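Local coordinates for protein beta subunit of photoactivated adenylyl cyclase (PDB 5M27) that probably makes cyclic AMP from ATP under the control of blue light, sensed by a flavin-binding BLUF domain joined to a class III cyclase domain, at residues 8-13 with 72-77; 41-46 with 96-101; 182-187 with 204-209. All blocks are in the same frame, centred on the assembly; numbering follows the deposited sequence.

Contact 1: 8-13 with 72-77; sequences LVYISK and DRHTNI. With FMN (flavin mononucleotide), chain H.
The imidazole of H74 meets S12 and Y10 at its edge, where OG of S12 and CE1 of Y10 both lie in the ring plane. On one face CD1 of I77 sits 3.7 Å above the centre of the H74 ring, while on the opposite face the methyl C8M of FMN lies 3.8 Å from CD2 of H74, offset toward the rim. OG of S12 and ND1 of H74 are 3.0 Å apart and hydrogen-bonded, with either able to donate; NE2 is used by the carbonyl of I68, so both ring nitrogens are engaged and the rotation of the imidazole is fixed. The rings of Y10 and H74 meet rim to rim, their planes 58° apart. Y10 OH comes 3.3 Å from C6 of FMN and hydrogen-bonds Q52. Both Y10 and H74 hold CG between backbone N and carbonyl carbon (chi1 76° and 57°), which turns the two rings toward each other. CG1 of I77 presses on CB of S12 at 3.5 Å, a tight fit. Beyond it the backbones of K13 and T75 form an antiparallel hydrogen-bonded pair, with K13 N to T75 O at 2.8 Å. From R73, NH2 reaches O3' of FMN at 2.6 Å in the guanidinium plane, while NE pairs with D71. A tyrosine and a glutamine beside the flavin ring, on adjacent strands of the sheet, are characteristic of the BLUF photoreceptor site.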
loop_
_atom_site.group_PDB
_atom_site.type_symbol
_atom_site.label_atom_id
_atom_site.label_comp_id
_atom_site.label_asym_id
_atom_site.label_seq_id
_atom_site.Cartn_x
_atom_site.Cartn_y
_atom_site.Cartn_z
ATOM N N LEU B 8 2.461 -24.702 9.606
ATOM C CA LEU B 8 2.265 -23.263 9.754
ATOM C C LEU B 8 3.534 -22.602 10.280
ATOM O O LEU B 8 4.228 -23.163 11.135
ATOM C CB LEU B 8 1.105 -22.969 10.715
ATOM C CG LEU B 8 -0.329 -22.902 10.200
ATOM C CD1 LEU B 8 -0.605 -24.010 9.223
ATOM C CD2 LEU B 8 -1.285 -23.002 11.388
ATOM N N VAL B 9 3.845 -21.409 9.772
ATOM C CA VAL B 9 4.900 -20.580 10.353
ATOM C C VAL B 9 4.334 -19.187 10.623
ATOM O O VAL B 9 3.643 -18.608 9.772
ATOM C CB VAL B 9 6.158 -20.507 9.461
ATOM C CG1 VAL B 9 5.816 -20.004 8.085
ATOM C CG2 VAL B 9 7.198 -19.594 10.077
ATOM N N TYR B 10 4.616 -18.655 11.810
ATOM C CA TYR B 10 4.150 -17.326 12.160
ATOM C C TYR B 10 5.236 -16.611 12.943
ATOM O O TYR B 10 6.145 -17.237 13.503
ATOM C CB TYR B 10 2.838 -17.375 12.961
ATOM C CG TYR B 10 2.980 -17.778 14.412
ATOM C CD1 TYR B 10 3.281 -16.841 15.403
ATOM C CD2 TYR B 10 2.804 -19.101 14.799
ATOM C CE1 TYR B 10 3.406 -17.230 16.753
ATOM C CE2 TYR B 10 2.919 -19.483 16.115
ATOM C CZ TYR B 10 3.216 -18.555 17.090
ATOM O OH TYR B 10 3.350 -18.987 18.408
ATOM N N ILE B 11 5.145 -15.282 12.961
ATOM C CA ILE B 11 5.977 -14.483 13.850
ATOM C C ILE B 11 5.067 -13.665 14.754
ATOM O O ILE B 11 3.904 -13.403 14.434
ATOM C CB ILE B 11 6.961 -13.568 13.088
ATOM C CG1 ILE B 11 6.207 -12.575 12.191
ATOM C CG2 ILE B 11 7.919 -14.434 12.264
ATOM C CD1 ILE B 11 7.125 -11.638 11.408
ATOM N N SER B 12 5.610 -13.266 15.902
ATOM C CA SER B 12 4.849 -12.450 16.841
ATOM C C SER B 12 5.795 -11.580 17.656
ATOM O O SER B 12 7.018 -11.755 17.638
ATOM C CB SER B 12 4.007 -13.306 17.788
ATOM O OG SER B 12 4.826 -13.905 18.774
ATOM N N LYS B 13 5.208 -10.640 18.387
ATOM C CA LYS B 13 5.954 -9.760 19.274
ATOM C C LYS B 13 5.825 -10.255 20.704
ATOM O O LYS B 13 4.713 -10.432 21.205
ATOM C CB LYS B 13 5.449 -8.319 19.169
ATOM C CG LYS B 13 6.409 -7.284 19.718
ATOM C CD LYS B 13 5.712 -6.390 20.720
ATOM C CE LYS B 13 6.568 -5.185 21.087
ATOM N NZ LYS B 13 7.855 -5.551 21.731
ATOM N N ASP B 72 -1.981 -14.139 25.681
ATOM C CA ASP B 72 -1.596 -12.751 25.923
ATOM C C ASP B 72 -0.099 -12.566 26.124
ATOM O O ASP B 72 0.341 -11.438 26.374
ATOM C CB ASP B 72 -2.359 -12.190 27.129
ATOM C CG ASP B 72 -2.067 -12.940 28.402
ATOM O OD1 ASP B 72 -2.506 -14.104 28.517
ATOM O OD2 ASP B 72 -1.410 -12.367 29.292
ATOM N N ARG B 73 0.696 -13.627 26.020
ATOM C CA ARG B 73 2.143 -13.484 26.091
ATOM C C ARG B 73 2.765 -13.042 24.767
ATOM O O ARG B 73 3.981 -12.832 24.715
ATOM C CB ARG B 73 2.760 -14.799 26.571
ATOM C CG ARG B 73 2.356 -15.138 27.998
ATOM C CD ARG B 73 2.670 -16.581 28.380
ATOM N NE ARG B 73 1.629 -17.504 27.938
ATOM C CZ ARG B 73 1.568 -18.784 28.287
ATOM N NH1 ARG B 73 2.485 -19.292 29.100
ATOM N NH2 ARG B 73 0.585 -19.555 27.833
ATOM N N HIS B 74 1.974 -12.866 23.709
ATOM C CA HIS B 74 2.489 -12.257 22.491
ATOM C C HIS B 74 1.385 -11.458 21.818
ATOM O O HIS B 74 0.195 -11.688 22.052
ATOM C CB HIS B 74 3.083 -13.293 21.519
ATOM C CG HIS B 74 2.134 -14.374 21.099
ATOM N ND1 HIS B 74 2.364 -15.165 19.993
ATOM C CD2 HIS B 74 0.976 -14.819 21.645
ATOM C CE1 HIS B 74 1.380 -16.038 19.866
ATOM N NE2 HIS B 74 0.527 -15.854 20.858
ATOM N N THR B 75 1.803 -10.497 20.989
ATOM C CA THR B 75 0.909 -9.634 20.220
ATOM C C THR B 75 1.411 -9.542 18.783
ATOM O O THR B 75 2.505 -10.015 18.450
ATOM C CB THR B 75 0.808 -8.211 20.810
ATOM O OG1 THR B 75 2.051 -7.519 20.624
ATOM C CG2 THR B 75 0.486 -8.245 22.293
ATOM N N ASN B 76 0.585 -8.924 17.935
ATOM C CA ASN B 76 0.923 -8.627 16.534
ATOM C C ASN B 76 1.354 -9.889 15.782
ATOM O O ASN B 76 2.391 -9.930 15.117
ATOM C CB ASN B 76 1.995 -7.536 16.458
ATOM C CG ASN B 76 2.136 -6.931 15.058
ATOM O OD1 ASN B 76 3.154 -6.303 14.744
ATOM N ND2 ASN B 76 1.120 -7.123 14.210
ATOM N N ILE B 77 0.520 -10.920 15.868
ATOM C CA ILE B 77 0.843 -12.225 15.297
ATOM C C ILE B 77 0.546 -12.213 13.808
ATOM O O ILE B 77 -0.529 -11.782 13.381
ATOM C CB ILE B 77 0.043 -13.339 15.990
ATOM C CG1 ILE B 77 0.560 -13.587 17.399
ATOM C CG2 ILE B 77 0.070 -14.622 15.152
ATOM C CD1 ILE B 77 -0.106 -12.729 18.445
HETATM N N1 FMN H . 0.807 -24.413 23.419
HETATM C C2 FMN H . 0.877 -25.678 22.868
HETATM O O2 FMN H . 0.186 -26.601 23.307
HETATM N N3 FMN H . 1.717 -25.919 21.804
HETATM C C4 FMN H . 2.492 -24.903 21.297
HETATM O O4 FMN H . 3.230 -25.161 20.355
HETATM C C4A FMN H . 2.425 -23.623 21.846
HETATM N N5 FMN H . 3.203 -22.604 21.331
HETATM C C5A FMN H . 3.148 -21.337 21.876
HETATM C C6 FMN H . 3.938 -20.309 21.358
HETATM C C7 FMN H . 3.882 -19.029 21.909
HETATM C C7M FMN H . 4.727 -17.920 21.354
HETATM C C8 FMN H . 3.028 -18.779 22.977
HETATM C C8M FMN H . 2.948 -17.406 23.574
HETATM C C9 FMN H . 2.240 -19.808 23.492
HETATM C C9A FMN H . 2.297 -21.091 22.949
HETATM N N10 FMN H . 1.506 -22.103 23.473
HETATM C C10 FMN H . 1.573 -23.376 22.921
HETATM C "C1'" FMN H . 0.611 -21.775 24.644
HETATM C "C2'" FMN H . -0.882 -22.031 24.425
HETATM O "O2'" FMN H . -1.392 -21.026 23.576
HETATM C "C3'" FMN H . -1.682 -22.040 25.739
HETATM O "O3'" FMN H . -1.231 -21.011 26.592
HETATM C "C4'" FMN H . -1.600 -23.354 26.512
HETATM O "O4'" FMN H . -0.608 -24.187 25.975
HETATM C "C5'" FMN H . -2.889 -24.141 26.410
HETATM O "O5'" FMN H . -3.646 -24.095 27.591
HETATM P P FMN H . -4.736 -25.258 27.813
HETATM O O1P FMN H . -3.987 -26.463 28.348
HETATM O O2P FMN H . -5.400 -25.651 26.508
HETATM O O3P FMN H . -5.780 -24.762 28.789
#

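Contact 2: 41-46 with 96-101; sequences GVLLYL and MKTINL
L44 and I99 run alongside each other off the same face of the sheet and form the apolar centre: CD2 of L44 is pressed to 3.4 Å from CB of I99, closer than ordinary van der Waals contact. CG1 of V42 meets CD1 of I99 on the same face, and CD1 of L44 reaches CD1 of L101 at 3.6 Å; L115 and I112 of the second subunit pack on L44 and L101. Across the sheet, M96 bends at chi2 and chi3, folding its thioether back over the other strand, with CE 3.5 Å from C of G41. Five backbone hydrogen bonds join the strands, from K97 N to G41 O through to L101 N to Y45 O. At the polar end Y45 and N100 stack, ring and amide planes 29° apart, with CA of N100 4.1 Å from the centroid of the Y45 ring. CG2 of T98 approaches that ring in its plane. Although Y45 OH and N100 ND2 are 2.8 Å apart, the angle is too poor for a hydrogen bond; the amide does bond at its other end, where OD1 accepts from ND2 of N102. The 18° between strand directions and the unbroken register identify a parallel pair at the margin of the mixed sheet of the BLUF fold.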
loop_
_atom_site.group_PDB
_atom_site.type_symbol
_atom_site.label_atom_id
_atom_site.label_comp_id
_atom_site.label_asym_id
_atom_site.label_seq_id
_atom_site.Cartn_x
_atom_site.Cartn_y
_atom_site.Cartn_z
ATOM N N GLY B 41 7.342 -29.261 15.919
ATOM C CA GLY B 41 7.747 -27.939 15.491
ATOM C C GLY B 41 8.821 -27.336 16.377
ATOM O O GLY B 41 9.402 -28.000 17.236
ATOM N N VAL B 42 9.066 -26.046 16.132
ATOM C CA VAL B 42 10.152 -25.297 16.755
ATOM C C VAL B 42 9.652 -23.904 17.110
ATOM O O VAL B 42 8.967 -23.259 16.310
ATOM C CB VAL B 42 11.379 -25.178 15.828
ATOM C CG1 VAL B 42 12.554 -24.585 16.585
ATOM C CG2 VAL B 42 11.767 -26.518 15.249
ATOM N N LEU B 43 10.011 -23.435 18.304
ATOM C CA LEU B 43 9.824 -22.047 18.705
ATOM C C LEU B 43 11.195 -21.412 18.915
ATOM O O LEU B 43 11.989 -21.906 19.715
ATOM C CB LEU B 43 8.978 -21.959 19.978
ATOM C CG LEU B 43 8.780 -20.576 20.599
ATOM C CD1 LEU B 43 7.849 -19.716 19.734
ATOM C CD2 LEU B 43 8.241 -20.714 22.012
ATOM N N LEU B 44 11.491 -20.348 18.168
ATOM C CA LEU B 44 12.699 -19.561 18.378
ATOM C C LEU B 44 12.311 -18.218 18.966
ATOM O O LEU B 44 11.177 -17.753 18.797
ATOM C CB LEU B 44 13.483 -19.306 17.083
ATOM C CG LEU B 44 13.848 -20.360 16.036
ATOM C CD1 LEU B 44 15.093 -19.935 15.264
ATOM C CD2 LEU B 44 14.127 -21.636 16.691
ATOM N N TYR B 45 13.257 -17.572 19.638
ATOM C CA TYR B 45 13.044 -16.163 19.934
ATOM C C TYR B 45 14.347 -15.384 19.823
ATOM O O TYR B 45 15.446 -15.913 20.013
ATOM C CB TYR B 45 12.350 -15.929 21.299
ATOM C CG TYR B 45 12.951 -16.532 22.550
ATOM C CD1 TYR B 45 12.825 -17.894 22.829
ATOM C CD2 TYR B 45 13.566 -15.718 23.505
ATOM C CE1 TYR B 45 13.339 -18.434 23.996
ATOM C CE2 TYR B 45 14.083 -16.251 24.678
ATOM C CZ TYR B 45 13.968 -17.610 24.918
ATOM O OH TYR B 45 14.491 -18.149 26.085
ATOM N N LEU B 46 14.199 -14.115 19.456
ATOM C CA LEU B 46 15.325 -13.270 19.089
ATOM C C LEU B 46 14.911 -11.808 19.158
ATOM O O LEU B 46 13.985 -11.385 18.457
ATOM C CB LEU B 46 15.831 -13.628 17.684
ATOM C CG LEU B 46 16.979 -12.797 17.100
ATOM C CD1 LEU B 46 18.206 -12.808 18.019
ATOM C CD2 LEU B 46 17.340 -13.300 15.715
ATOM N N MET B 96 8.005 -29.816 20.536
ATOM C CA MET B 96 8.200 -28.368 20.472
ATOM C C MET B 96 9.580 -28.064 21.038
ATOM O O MET B 96 9.789 -28.162 22.252
ATOM C CB MET B 96 7.098 -27.622 21.228
ATOM C CG MET B 96 7.186 -26.109 21.106
ATOM S SD MET B 96 7.647 -25.623 19.438
ATOM C CE MET B 96 6.277 -26.291 18.482
ATOM N N LYS B 97 10.521 -27.744 20.159
ATOM C CA LYS B 97 11.881 -27.398 20.545
ATOM C C LYS B 97 11.992 -25.882 20.640
ATOM O O LYS B 97 11.819 -25.178 19.636
ATOM C CB LYS B 97 12.885 -27.942 19.527
ATOM C CG LYS B 97 14.342 -27.643 19.859
ATOM C CD LYS B 97 15.257 -28.641 19.147
ATOM C CE LYS B 97 16.545 -28.910 19.919
ATOM N NZ LYS B 97 16.329 -29.470 21.286
ATOM N N THR B 98 12.282 -25.383 21.836
ATOM C CA THR B 98 12.476 -23.954 22.048
ATOM C C THR B 98 13.959 -23.620 21.921
ATOM O O THR B 98 14.814 -24.313 22.488
ATOM C CB THR B 98 11.938 -23.536 23.417
ATOM O OG1 THR B 98 10.523 -23.762 23.463
ATOM C CG2 THR B 98 12.228 -22.076 23.691
ATOM N N ILE B 99 14.258 -22.563 21.168
ATOM C CA ILE B 99 15.623 -22.158 20.859
ATOM C C ILE B 99 15.751 -20.676 21.171
ATOM O O ILE B 99 15.083 -19.843 20.543
ATOM C CB ILE B 99 15.986 -22.431 19.389
ATOM C CG1 ILE B 99 15.875 -23.927 19.074
ATOM C CG2 ILE B 99 17.378 -21.902 19.062
ATOM C CD1 ILE B 99 16.198 -24.275 17.638
ATOM N N ASN B 100 16.601 -20.342 22.133
ATOM C CA ASN B 100 16.835 -18.949 22.490
ATOM C C ASN B 100 18.005 -18.454 21.650
ATOM O O ASN B 100 19.171 -18.670 21.999
ATOM C CB ASN B 100 17.106 -18.815 23.979
ATOM C CG ASN B 100 17.119 -17.387 24.430
ATOM O OD1 ASN B 100 17.110 -16.458 23.609
ATOM N ND2 ASN B 100 17.106 -17.187 25.745
ATOM N N LEU B 101 17.698 -17.781 20.537
ATOM C CA LEU B 101 18.761 -17.313 19.653
ATOM C C LEU B 101 19.555 -16.163 20.249
ATOM O O LEU B 101 20.698 -15.941 19.835
ATOM C CB LEU B 101 18.205 -16.894 18.295
ATOM C CG LEU B 101 18.073 -18.013 17.270
ATOM C CD1 LEU B 101 17.554 -17.415 15.976
ATOM C CD2 LEU B 101 19.413 -18.738 17.046
#

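Contact 3: 182-187 with 204-209; sequences RYFSIC and DCVMAS. With CA (calcium ion), chain L.
V206 is the residue through which strand 205-211 packs on helix 173-193, a helix-on-sheet packing within the alpha/beta fold of the class III nucleotide cyclase domain. From CA its CB points at the helix, and there the side chain forks. CG2, set anti to the carbonyl carbon by a chi1 of -179° measured to CG1, does the touching. It lies 3.6 Å from CD1 of F184. The same CG2 is 3.8 Å from CE2 of Y183 and approaches SG of C187 more loosely, so a single methyl meets two neighbouring residues and a third one turn further along. The F184 side chain runs past V206 in the reverse sense, whereas that of Y183 crosses it at a slant. SG of C187 also stands 3.4 Å above the Y183 ring plane, offset toward its rim.

No hydrogen bond joins the two segments, and their axes, 9.8 Å apart at closest approach and 20° from parallel, fit packing through side chains, with no backbone-to-backbone contact. Y183 OH bonds to S159 and T247, tying the helix to strands 150-161 and 247-258. The F184 ring stacks on F201 and packs against M261 of the second subunit. The carbonyl O of D204 faces the edges of both rings, 3.6 Å from CE2 of Y183, and is buried with no hydrogen-bonding partner in the model.

On the far side of that residue its carboxylate serves a calcium ion also bound by D160 and the carbonyl of I161, consistent with the paired metal-binding aspartates of class III cyclases. A water is bound to the ion as well, and OD2 of D204 ligates the calcium at 2.8 Å.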
loop_
_atom_site.group_PDB
_atom_site.type_symbol
_atom_site.label_atom_id
_atom_site.label_comp_id
_atom_site.label_asym_id
_atom_site.label_seq_id
_atom_site.Cartn_x
_atom_site.Cartn_y
_atom_site.Cartn_z
ATOM N N ARG B 182 -5.885 12.855 13.676
ATOM C CA ARG B 182 -7.026 12.717 14.549
ATOM C C ARG B 182 -8.275 12.283 13.762
ATOM O O ARG B 182 -8.979 11.433 14.192
ATOM C CB ARG B 182 -7.317 13.995 15.311
ATOM C CG ARG B 182 -8.271 13.800 16.475
ATOM C CD ARG B 182 -7.692 12.894 17.558
ATOM N NE ARG B 182 -8.559 12.830 18.714
ATOM C CZ ARG B 182 -8.558 13.726 19.677
ATOM N NH1 ARG B 182 -7.714 14.711 19.624
ATOM N NH2 ARG B 182 -9.398 13.629 20.687
ATOM N N TYR B 183 -8.495 12.884 12.606
ATOM C CA TYR B 183 -9.631 12.533 11.780
ATOM C C TYR B 183 -9.549 11.080 11.324
ATOM O O TYR B 183 -10.480 10.339 11.505
ATOM C CB TYR B 183 -9.700 13.456 10.558
ATOM C CG TYR B 183 -10.784 13.130 9.584
ATOM C CD1 TYR B 183 -12.108 13.199 9.948
ATOM C CD2 TYR B 183 -10.480 12.723 8.303
ATOM C CE1 TYR B 183 -13.087 12.883 9.069
ATOM C CE2 TYR B 183 -11.455 12.400 7.406
ATOM C CZ TYR B 183 -12.766 12.475 7.798
ATOM O OH TYR B 183 -13.765 12.181 6.929
ATOM N N PHE B 184 -8.396 10.681 10.810
ATOM C CA PHE B 184 -8.177 9.290 10.395
ATOM C C PHE B 184 -8.329 8.322 11.560
ATOM O O PHE B 184 -8.862 7.217 11.389
ATOM C CB PHE B 184 -6.787 9.106 9.773
ATOM C CG PHE B 184 -6.635 9.704 8.406
ATOM C CD1 PHE B 184 -7.730 10.152 7.688
ATOM C CD2 PHE B 184 -5.374 9.831 7.844
ATOM C CE1 PHE B 184 -7.566 10.726 6.418
ATOM C CE2 PHE B 184 -5.206 10.386 6.602
ATOM C CZ PHE B 184 -6.309 10.854 5.882
ATOM N N SER B 185 -7.849 8.695 12.745
ATOM C CA SER B 185 -7.938 7.790 13.888
ATOM C C SER B 185 -9.387 7.534 14.273
ATOM O O SER B 185 -9.781 6.386 14.520
ATOM C CB SER B 185 -7.175 8.368 15.079
ATOM O OG SER B 185 -7.086 7.426 16.132
ATOM N N ILE B 186 -10.193 8.600 14.335
ATOM C CA ILE B 186 -11.608 8.466 14.683
ATOM C C ILE B 186 -12.331 7.619 13.639
ATOM O O ILE B 186 -13.030 6.658 13.971
ATOM C CB ILE B 186 -12.246 9.861 14.814
ATOM C CG1 ILE B 186 -11.809 10.549 16.107
ATOM C CG2 ILE B 186 -13.752 9.783 14.725
ATOM C CD1 ILE B 186 -11.868 12.096 16.004
ATOM N N CYS B 187 -12.181 7.977 12.360
ATOM C CA CYS B 187 -12.841 7.226 11.301
ATOM C C CYS B 187 -12.446 5.753 11.356
ATOM O O CYS B 187 -13.301 4.864 11.305
ATOM C CB CYS B 187 -12.495 7.812 9.932
ATOM S SG CYS B 187 -13.172 9.471 9.597
ATOM N N ASP B 204 -7.093 13.785 2.052
ATOM C CA ASP B 204 -7.852 13.792 3.292
ATOM C C ASP B 204 -9.057 12.847 3.281
ATOM O O ASP B 204 -9.799 12.826 4.270
ATOM C CB ASP B 204 -8.303 15.215 3.608
ATOM C CG ASP B 204 -9.248 15.763 2.577
ATOM O OD1 ASP B 204 -8.869 15.820 1.392
ATOM O OD2 ASP B 204 -10.357 16.183 2.953
ATOM N N CYS B 205 -9.265 12.062 2.222
ATOM C CA CYS B 205 -10.455 11.220 2.108
ATOM C C CYS B 205 -10.219 9.829 2.690
ATOM O O CYS B 205 -9.138 9.246 2.551
ATOM C CB CYS B 205 -10.910 11.088 0.648
ATOM S SG CYS B 205 -11.301 12.701 -0.159
ATOM N N VAL B 206 -11.251 9.292 3.327
ATOM C CA VAL B 206 -11.223 7.942 3.875
ATOM C C VAL B 206 -12.157 7.101 3.006
ATOM O O VAL B 206 -13.340 7.438 2.848
ATOM C CB VAL B 206 -11.646 7.916 5.354
ATOM C CG1 VAL B 206 -11.584 6.487 5.930
ATOM C CG2 VAL B 206 -10.795 8.870 6.190
ATOM N N MET B 207 -11.615 6.047 2.402
ATOM C CA MET B 207 -12.389 5.090 1.613
ATOM C C MET B 207 -12.485 3.794 2.400
ATOM O O MET B 207 -11.482 3.329 2.934
ATOM C CB MET B 207 -11.739 4.837 0.251
ATOM C CG MET B 207 -12.508 3.915 -0.668
ATOM S SD MET B 207 -11.542 3.454 -2.146
ATOM C CE MET B 207 -12.616 2.251 -2.914
ATOM N N ALA B 208 -13.684 3.219 2.465
ATOM C CA ALA B 208 -13.908 2.004 3.230
ATOM C C ALA B 208 -15.019 1.204 2.566
ATOM O O ALA B 208 -15.661 1.656 1.611
ATOM C CB ALA B 208 -14.254 2.324 4.694
ATOM N N SER B 209 -15.263 0.012 3.098
ATOM C CA SER B 209 -16.304 -0.835 2.541
ATOM C C SER B 209 -16.965 -1.629 3.653
ATOM O O SER B 209 -16.325 -1.984 4.650
ATOM C CB SER B 209 -15.751 -1.778 1.458
ATOM O OG SER B 209 -15.078 -2.911 2.024
HETATM CA CA CA L . -11.824 18.109 1.607
HETATM O O HOH W 1 -9.634 17.764 0.161
#

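How the contacts relate
Contacts 1 and 2 belong to one mixed sheet, with centres 13 Å apart and nearest atoms about 5 Å apart; strand 49-55 lies between strands 5-14 and 40-46. Their segments alternate along the chain. Contact 1 is partly buried, mixing polar ring bonds and flavin with an exposed backbone end, while contact 2 is buried and chiefly apolar, with continuous strand pairing. Contact 3 lies in the cyclase catalytic domain, its centre 28 Å from that of contact 1 and 40 Å from that of contact 2. It is also buried, but joins helix to strand chiefly through side chains, with no hydrogen bond between the segments, beside a metal. All three touch the second subunit.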